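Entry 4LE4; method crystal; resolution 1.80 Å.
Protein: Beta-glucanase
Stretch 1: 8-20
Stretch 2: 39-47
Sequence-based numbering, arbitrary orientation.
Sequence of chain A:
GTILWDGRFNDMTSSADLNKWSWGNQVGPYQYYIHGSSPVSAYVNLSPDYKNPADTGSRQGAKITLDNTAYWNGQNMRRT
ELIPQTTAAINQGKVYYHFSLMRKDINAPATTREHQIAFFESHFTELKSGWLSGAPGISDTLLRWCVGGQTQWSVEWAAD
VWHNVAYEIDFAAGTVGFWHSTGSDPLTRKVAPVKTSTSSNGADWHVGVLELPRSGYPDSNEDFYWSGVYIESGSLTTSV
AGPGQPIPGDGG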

ATOM      1  N   ARG A   8      -6.725   7.085  -6.271  1.00  9.02           N
ATOM      2  CA  ARG A   8      -7.945   6.678  -5.607  1.00 11.62           C
ATOM      3  C   ARG A   8      -8.998   5.966  -6.445  1.00 10.28           C
ATOM      4  O   ARG A   8     -10.036   5.621  -5.917  1.00 12.32           O
ATOM      5  N   PHE A   9      -8.685   5.761  -7.733  1.00 11.29           N
ATOM      6  CA  PHE A   9      -9.502   5.055  -8.733  1.00 12.83           C
ATOM      7  C   PHE A   9     -10.785   5.819  -9.106  1.00 14.37           C
ATOM      8  O   PHE A   9     -11.649   5.265  -9.778  1.00 15.08           O
ATOM      9  N   ASN A  10     -10.880   7.081  -8.703  1.00 13.58           N
ATOM     10  CA  ASN A  10     -12.102   7.854  -8.926  1.00 15.15           C
ATOM     11  C   ASN A  10     -12.602   7.992 -10.356  1.00 16.88           C
ATOM     12  O   ASN A  10     -13.806   8.189 -10.552  1.00 17.76           O
ATOM     13  N   ASP A  11     -11.712   7.876 -11.336  1.00 15.69           N
ATOM     14  CA  ASP A  11     -12.121   7.951 -12.733  1.00 19.31           C
ATOM     15  C   ASP A  11     -12.291   6.564 -13.365  1.00 17.44           C
ATOM     16  O   ASP A  11     -12.481   6.448 -14.574  1.00 16.58           O
ATOM     17  N   MET A  12     -12.220   5.510 -12.557  1.00 16.31           N
ATOM     18  CA  MET A  12     -12.410   4.158 -13.071  1.00 16.68           C
ATOM     19  C   MET A  12     -13.768   3.645 -12.675  1.00 16.40           C
ATOM     20  O   MET A  12     -14.254   3.917 -11.578  1.00 17.39           O
ATOM     21  N   THR A  13     -14.371   2.875 -13.566  1.00 15.44           N
ATOM     22  CA  THR A  13     -15.650   2.284 -13.263  1.00 15.67           C
ATOM     23  C   THR A  13     -15.458   0.961 -12.535  1.00 13.74           C
ATOM     24  O   THR A  13     -16.179   0.659 -11.589  1.00 14.59           O
ATOM     25  N   SER A  14     -14.442   0.211 -12.945  1.00 13.19           N
ATOM     26  CA  SER A  14     -14.163  -1.103 -12.367  1.00 13.10           C
ATOM     27  C   SER A  14     -12.663  -1.391 -12.560  1.00 12.49           C
ATOM     28  O   SER A  14     -11.985  -0.661 -13.257  1.00 11.50           O
ATOM     29  N   SER A  15     -12.159  -2.463 -11.959  1.00 13.16           N
ATOM     30  CA  SER A  15     -10.740  -2.788 -12.090  1.00 12.05           C
ATOM     31  C   SER A  15     -10.330  -3.189 -13.503  1.00 12.48           C
ATOM     32  O   SER A  15      -9.131  -3.265 -13.809  1.00 12.90           O
ATOM     33  N   ALA A  16     -11.322  -3.449 -14.361  1.00 13.82           N
ATOM     34  CA  ALA A  16     -11.067  -3.793 -15.763  1.00 14.05           C
ATOM     35  C   ALA A  16     -10.341  -2.642 -16.439  1.00 13.92           C
ATOM     36  O   ALA A  16      -9.632  -2.843 -17.409  1.00 13.77           O
ATOM     37  N   ASP A  17     -10.510  -1.433 -15.918  1.00 14.24           N
ATOM     38  CA  ASP A  17      -9.853  -0.294 -16.525  1.00 15.31           C
ATOM     39  C   ASP A  17      -8.329  -0.374 -16.402  1.00 16.99           C
ATOM     40  O   ASP A  17      -7.621   0.331 -17.106  1.00 14.81           O
ATOM     41  N   LEU A  18      -7.836  -1.245 -15.513  1.00 14.85           N
ATOM     42  CA  LEU A  18      -6.411  -1.401 -15.342  1.00 15.05           C
ATOM     43  C   LEU A  18      -5.829  -2.030 -16.573  1.00 16.55           C
ATOM     44  O   LEU A  18      -4.649  -1.828 -16.862  1.00 17.38           O
ATOM     45  N   ASN A  19      -6.646  -2.800 -17.295  1.00 17.40           N
ATOM     46  CA  ASN A  19      -6.187  -3.459 -18.510  1.00 19.55           C
ATOM     47  C   ASN A  19      -5.902  -2.470 -19.634  1.00 21.14           C
ATOM     48  O   ASN A  19      -5.317  -2.843 -20.654  1.00 21.84           O
ATOM     49  N   LYS A  20      -6.319  -1.217 -19.477  1.00 20.63           N
ATOM     50  CA  LYS A  20      -6.051  -0.249 -20.538  1.00 21.75           C
ATOM     51  C   LYS A  20      -4.567   0.117 -20.605  1.00 22.49           C
ATOM     52  O   LYS A  20      -4.076   0.609 -21.621  1.00 22.02           O
ATOM     53  N   PRO A  39      -6.732 -13.337 -14.951  1.00 12.52           N
ATOM     54  CA  PRO A  39      -7.243 -12.030 -15.386  1.00 12.27           C
ATOM     55  C   PRO A  39      -7.283 -11.089 -14.183  1.00 11.84           C
ATOM     56  O   PRO A  39      -7.262 -11.540 -13.031  1.00 10.83           O
ATOM     57  N   VAL A  40      -7.384  -9.796 -14.437  1.00 10.52           N
ATOM     58  CA  VAL A  40      -7.353  -8.841 -13.332  1.00 11.48           C
ATOM     59  C   VAL A  40      -8.409  -9.074 -12.247  1.00 11.75           C
ATOM     60  O   VAL A  40      -8.119  -8.901 -11.074  1.00  9.37           O
ATOM     61  N   SER A  41      -9.627  -9.492 -12.615  1.00 11.49           N
ATOM     62  CA  SER A  41     -10.653  -9.701 -11.599  1.00 12.29           C
ATOM     63  C   SER A  41     -10.317 -10.791 -10.572  1.00 12.25           C
ATOM     64  O   SER A  41     -10.984 -10.920  -9.541  1.00 11.08           O
ATOM     65  N   ALA A  42      -9.265 -11.562 -10.829  1.00 12.06           N
ATOM     66  CA  ALA A  42      -8.828 -12.537  -9.836  1.00 11.88           C
ATOM     67  C   ALA A  42      -8.008 -11.837  -8.738  1.00 12.40           C
ATOM     68  O   ALA A  42      -7.914 -12.338  -7.612  1.00 12.01           O
ATOM     69  N   TYR A  43      -7.415 -10.688  -9.087  1.00 10.77           N
ATOM     70  CA  TYR A  43      -6.519  -9.974  -8.173  1.00 10.07           C
ATOM     71  C   TYR A  43      -6.922  -8.590  -7.657  1.00  9.91           C
ATOM     72  O   TYR A  43      -6.522  -8.193  -6.564  1.00  9.47           O
ATOM     73  N   VAL A  44      -7.711  -7.856  -8.430  1.00  8.77           N
ATOM     74  CA  VAL A  44      -8.079  -6.525  -8.016  1.00  8.85           C
ATOM     75  C   VAL A  44      -9.568  -6.313  -8.324  1.00  9.54           C
ATOM     76  O   VAL A  44      -9.996  -6.570  -9.431  1.00  9.66           O
ATOM     77  N   ASN A  45     -10.325  -5.865  -7.338  1.00 10.11           N
ATOM     78  CA  ASN A  45     -11.751  -5.594  -7.540  1.00 12.47           C
ATOM     79  C   ASN A  45     -12.092  -4.336  -6.784  1.00 11.58           C
ATOM     80  O   ASN A  45     -11.645  -4.156  -5.654  1.00 12.94           O
ATOM     81  N   LEU A  46     -12.893  -3.460  -7.400  1.00 10.32           N
ATOM     82  CA  LEU A  46     -13.259  -2.203  -6.770  1.00  9.77           C
ATOM     83  C   LEU A  46     -14.705  -2.238  -6.290  1.00 11.35           C
ATOM     84  O   LEU A  46     -15.568  -2.861  -6.930  1.00 12.17           O
ATOM     85  N   SER A  47     -14.955  -1.557  -5.181  1.00 10.76           N
ATOM     86  CA  SER A  47     -16.289  -1.445  -4.612  1.00 11.45           C
ATOM     87  C   SER A  47     -16.319  -0.401  -3.516  1.00 13.32           C
ATOM     88  O   SER A  47     -15.311  -0.156  -2.833  1.00 12.33           O
TER

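Packing between residues 8-20 and 39-47 of the beta-glucanase chain, a contact that buries 429 Å² counted over both sides. Leu46, on the strand 44-47, has the largest area covered by the opposing stretch. Its CA-to-CB bond points toward residues 8-20, and with chi1 m (-50°) and chi2 t both methyls reach the first stretch. CD2 lies over one face of the Phe9 ring, 4.0 Å from the ring centroid and 11° off the normal, a CH-pi contact; the closest ring atom, Phe9 CG, is also 4.0 Å from Leu46 CD2. Phe9 points toward the strand with chi1 m and chi2 -76°, an orientation that offers its flat side to the methyl. Leu46 CD1 meets the backbone where the loop runs into the 3-10 segment 15-20, with Ser14 C at 3.5 Å and Ser15 N at 3.6 Å, while Met12 CB approaches the same Leu46 CD1 to 4.2 Å. Met12 (m, t, t) also points toward the strand; its backbone position closes the type I turn from Phe9, with Met12 N donating to Phe9 O at 2.8 Å.

A second apolar group forms around Leu18, on the 3-10 segment. Leu18 points inward with chi1 m and chi2 t, and its CD1 sits 4.0 Å from both Val40 CG2 and Val44 CG1, so one methyl bridges two valines. Val40 (p) and Val44 (t) both point toward the first stretch. The backbone of the second stretch curls between them, Val44 N donating to Val40 O at 2.9 Å. Val40 also lies against the backbone of the 3-10 segment: its CG2 is 3.8 Å from Ser15 O, and its CG1 is 4.2 Å from Ala16 CA.

Ser15 lies between these two groups and supplies the direct hydrogen bond across the contact. Its chi1 is p, and OG donates to Val44 O at 2.7 Å, giving the hydroxyl of buried Ser15 a backbone partner on the strand. Ser15 CB still packs, 4.1 Å from Val44 CG1 and 4.2 Å from Leu46 CG. Two waters add indirect links. Water 1 accepts from Ser15 N at 3.0 Å and from Leu46 N at 2.9 Å, joining the start of the 3-10 segment to the strand backbone.

At the exposed end, Asn19 (chi1 m) leaves its backbone sideways, but its amide comes nearer to Val40: Asn19 OD1 is 3.6 Å from Val40 CG1. Water 2 accepts from Asn19 ND2 at 2.8 Å and, by a weak bond, from Val40 N at 3.3 Å. Two polar side chains of the first stretch, Asp17 and Ser14, accept from its own backbone: Thr13 N donates to Asp17 OD2 at 2.8 Å, and Ala16 N to Ser14 OG at 3.2 Å, both holding the beginning of the 3-10 segment. Lys20 NZ and Asp17 OD1, 3.9 Å apart, form a long salt bridge. Ser47 points away from the contact.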

ATOM      1  CB  ARG A   8      -8.533   7.878  -4.881  1.00 12.34           C
ATOM      2  CG  ARG A   8      -7.645   8.237  -3.695  1.00 11.87           C
ATOM      3  CD  ARG A   8      -8.071   9.477  -3.007  1.00 12.83           C
ATOM      4  NE  ARG A   8      -8.000  10.680  -3.836  1.00 12.61           N
ATOM      5  CZ  ARG A   8      -8.384  11.877  -3.408  1.00 13.95           C
ATOM      6  NH1 ARG A   8      -8.290  12.939  -4.204  1.00 16.12           N
ATOM      7  NH2 ARG A   8      -8.880  12.013  -2.183  1.00 16.13           N
ATOM      8  CB  PHE A   9      -9.915   3.670  -8.207  1.00 13.90           C
ATOM      9  CG  PHE A   9      -8.764   2.807  -7.708  1.00 12.60           C
ATOM     10  CD1 PHE A   9      -7.921   2.168  -8.595  1.00 14.48           C
ATOM     11  CD2 PHE A   9      -8.568   2.611  -6.343  1.00 14.79           C
ATOM     12  CE1 PHE A   9      -6.883   1.331  -8.136  1.00 14.05           C
ATOM     13  CE2 PHE A   9      -7.531   1.773  -5.879  1.00 14.39           C
ATOM     14  CZ  PHE A   9      -6.699   1.141  -6.786  1.00 13.32           C
ATOM     15  CB  ASN A  10     -12.001   9.236  -8.275  1.00 13.96           C
ATOM     16  CG  ASN A  10     -12.091   9.174  -6.772  1.00 13.80           C
ATOM     17  OD1 ASN A  10     -12.687   8.250  -6.196  1.00 14.70           O
ATOM     18  ND2 ASN A  10     -11.539  10.177  -6.121  1.00 14.62           N
ATOM     19  CB  ASP A  11     -11.123   8.782 -13.543  1.00 21.28           C
ATOM     20  CG  ASP A  11     -11.293  10.279 -13.321  1.00 29.06           C
ATOM     21  OD1 ASP A  11     -12.168  10.683 -12.526  1.00 33.31           O
ATOM     22  OD2 ASP A  11     -10.547  11.078 -13.949  1.00 34.85           O
ATOM     23  CB  MET A  12     -11.406   3.171 -12.494  1.00 16.08           C
ATOM     24  CG  MET A  12     -10.032   3.319 -13.051  1.00 18.57           C
ATOM     25  SD  MET A  12      -9.017   1.989 -12.372  1.00 21.13           S
ATOM     26  CE  MET A  12      -7.462   2.813 -12.435  1.00 21.50           C
ATOM     27  CB  THR A  13     -16.432   2.096 -14.552  1.00 15.33           C
ATOM     28  OG1 THR A  13     -16.728   3.403 -15.065  1.00 16.09           O
ATOM     29  CG2 THR A  13     -17.728   1.303 -14.320  1.00 16.63           C
ATOM     30  CB  SER A  14     -14.986  -2.176 -13.084  1.00 13.69           C
ATOM     31  OG  SER A  14     -14.395  -2.544 -14.323  1.00 16.09           O
ATOM     32  CB  SER A  15     -10.363  -3.897 -11.100  1.00 12.05           C
ATOM     33  OG  SER A  15     -11.093  -5.076 -11.378  1.00 12.86           O
ATOM     34  CB  ALA A  16     -12.395  -4.063 -16.514  1.00 14.29           C
ATOM     35  CB  ASP A  17     -10.386   1.010 -15.925  1.00 18.72           C
ATOM     36  CG  ASP A  17     -11.878   1.232 -16.242  1.00 24.86           C
ATOM     37  OD1 ASP A  17     -12.331   0.691 -17.270  1.00 25.36           O
ATOM     38  OD2 ASP A  17     -12.600   1.936 -15.488  1.00 26.04           O
ATOM     39  CB  LEU A  18      -6.084  -2.283 -14.126  1.00 14.63           C
ATOM     40  CG  LEU A  18      -6.327  -1.613 -12.769  1.00 12.66           C
ATOM     41  CD1 LEU A  18      -6.142  -2.669 -11.664  1.00 13.91           C
ATOM     42  CD2 LEU A  18      -5.381  -0.447 -12.566  1.00 13.44           C
ATOM     43  CB  ASN A  19      -7.222  -4.464 -19.006  1.00 19.41           C
ATOM     44  CG  ASN A  19      -7.281  -5.723 -18.159  1.00 21.75           C
ATOM     45  OD1 ASN A  19      -8.361  -6.318 -17.995  1.00 21.77           O
ATOM     46  ND2 ASN A  19      -6.136  -6.152 -17.642  1.00 20.62           N
ATOM     47  CB  LYS A  20      -6.868   1.020 -20.329  1.00 22.06           C
ATOM     48  CG  LYS A  20      -8.367   0.819 -20.428  1.00 24.84           C
ATOM     49  CD  LYS A  20      -9.076   2.114 -20.030  1.00 27.61           C
ATOM     50  CE  LYS A  20     -10.588   1.981 -20.125  1.00 29.96           C
ATOM     51  NZ  LYS A  20     -11.240   3.304 -19.880  1.00 32.45           N
ATOM     52  CB  PRO A  39      -8.649 -12.363 -15.900  1.00 13.21           C
ATOM     53  CG  PRO A  39      -8.476 -13.777 -16.449  1.00 12.22           C
ATOM     54  CD  PRO A  39      -7.691 -14.411 -15.302  1.00 11.66           C
ATOM     55  CB  VAL A  40      -7.435  -7.374 -13.872  1.00 10.80           C
ATOM     56  CG1 VAL A  40      -8.826  -7.106 -14.496  1.00 14.23           C
ATOM     57  CG2 VAL A  40      -7.164  -6.362 -12.735  1.00 12.75           C
ATOM     58  CB  SER A  41     -12.024  -9.951 -12.255  1.00 12.74           C
ATOM     59  OG  SER A  41     -12.014 -11.136 -13.000  1.00 19.53           O
ATOM     60  CB  ALA A  42      -7.939 -13.594 -10.481  1.00 11.49           C
ATOM     61  CB  TYR A  43      -5.148  -9.833  -8.856  1.00  8.71           C
ATOM     62  CG  TYR A  43      -4.619 -11.084  -9.456  1.00  9.20           C
ATOM     63  CD1 TYR A  43      -4.446 -12.224  -8.691  1.00  9.43           C
ATOM     64  CD2 TYR A  43      -4.218 -11.109 -10.808  1.00 10.15           C
ATOM     65  CE1 TYR A  43      -3.882 -13.362  -9.249  1.00 11.44           C
ATOM     66  CE2 TYR A  43      -3.665 -12.241 -11.363  1.00 11.17           C
ATOM     67  CZ  TYR A  43      -3.497 -13.358 -10.577  1.00 10.48           C
ATOM     68  OH  TYR A  43      -2.930 -14.473 -11.133  1.00 12.13           O
ATOM     69  CB  VAL A  44      -7.268  -5.475  -8.800  1.00 10.22           C
ATOM     70  CG1 VAL A  44      -7.534  -4.077  -8.203  1.00 11.07           C
ATOM     71  CG2 VAL A  44      -5.762  -5.794  -8.730  1.00 12.16           C
ATOM     72  CB  ASN A  45     -12.609  -6.762  -7.041  1.00 11.86           C
ATOM     73  CG  ASN A  45     -12.447  -8.003  -7.888  1.00 14.88           C
ATOM     74  OD1 ASN A  45     -11.652  -8.900  -7.572  1.00 17.18           O
ATOM     75  ND2 ASN A  45     -13.180  -8.057  -8.984  1.00 11.26           N
ATOM     76  CB  LEU A  46     -13.142  -1.043  -7.768  1.00  9.69           C
ATOM     77  CG  LEU A  46     -11.853  -0.902  -8.574  1.00 11.53           C
ATOM     78  CD1 LEU A  46     -11.958   0.264  -9.571  1.00 13.36           C
ATOM     79  CD2 LEU A  46     -10.687  -0.664  -7.590  1.00 11.45           C
ATOM     80  CB  SER A  47     -16.755  -2.794  -4.041  1.00 13.57           C
ATOM     81  OG  SER A  47     -17.986  -2.653  -3.353  1.00 14.47           O
TER
HETATM   82  O   HOH W   1     -14.028  -3.732 -10.001  1.00 12.47           O
HETATM   83  O   HOH W   2      -5.527  -8.868 -17.061  1.00 25.75           O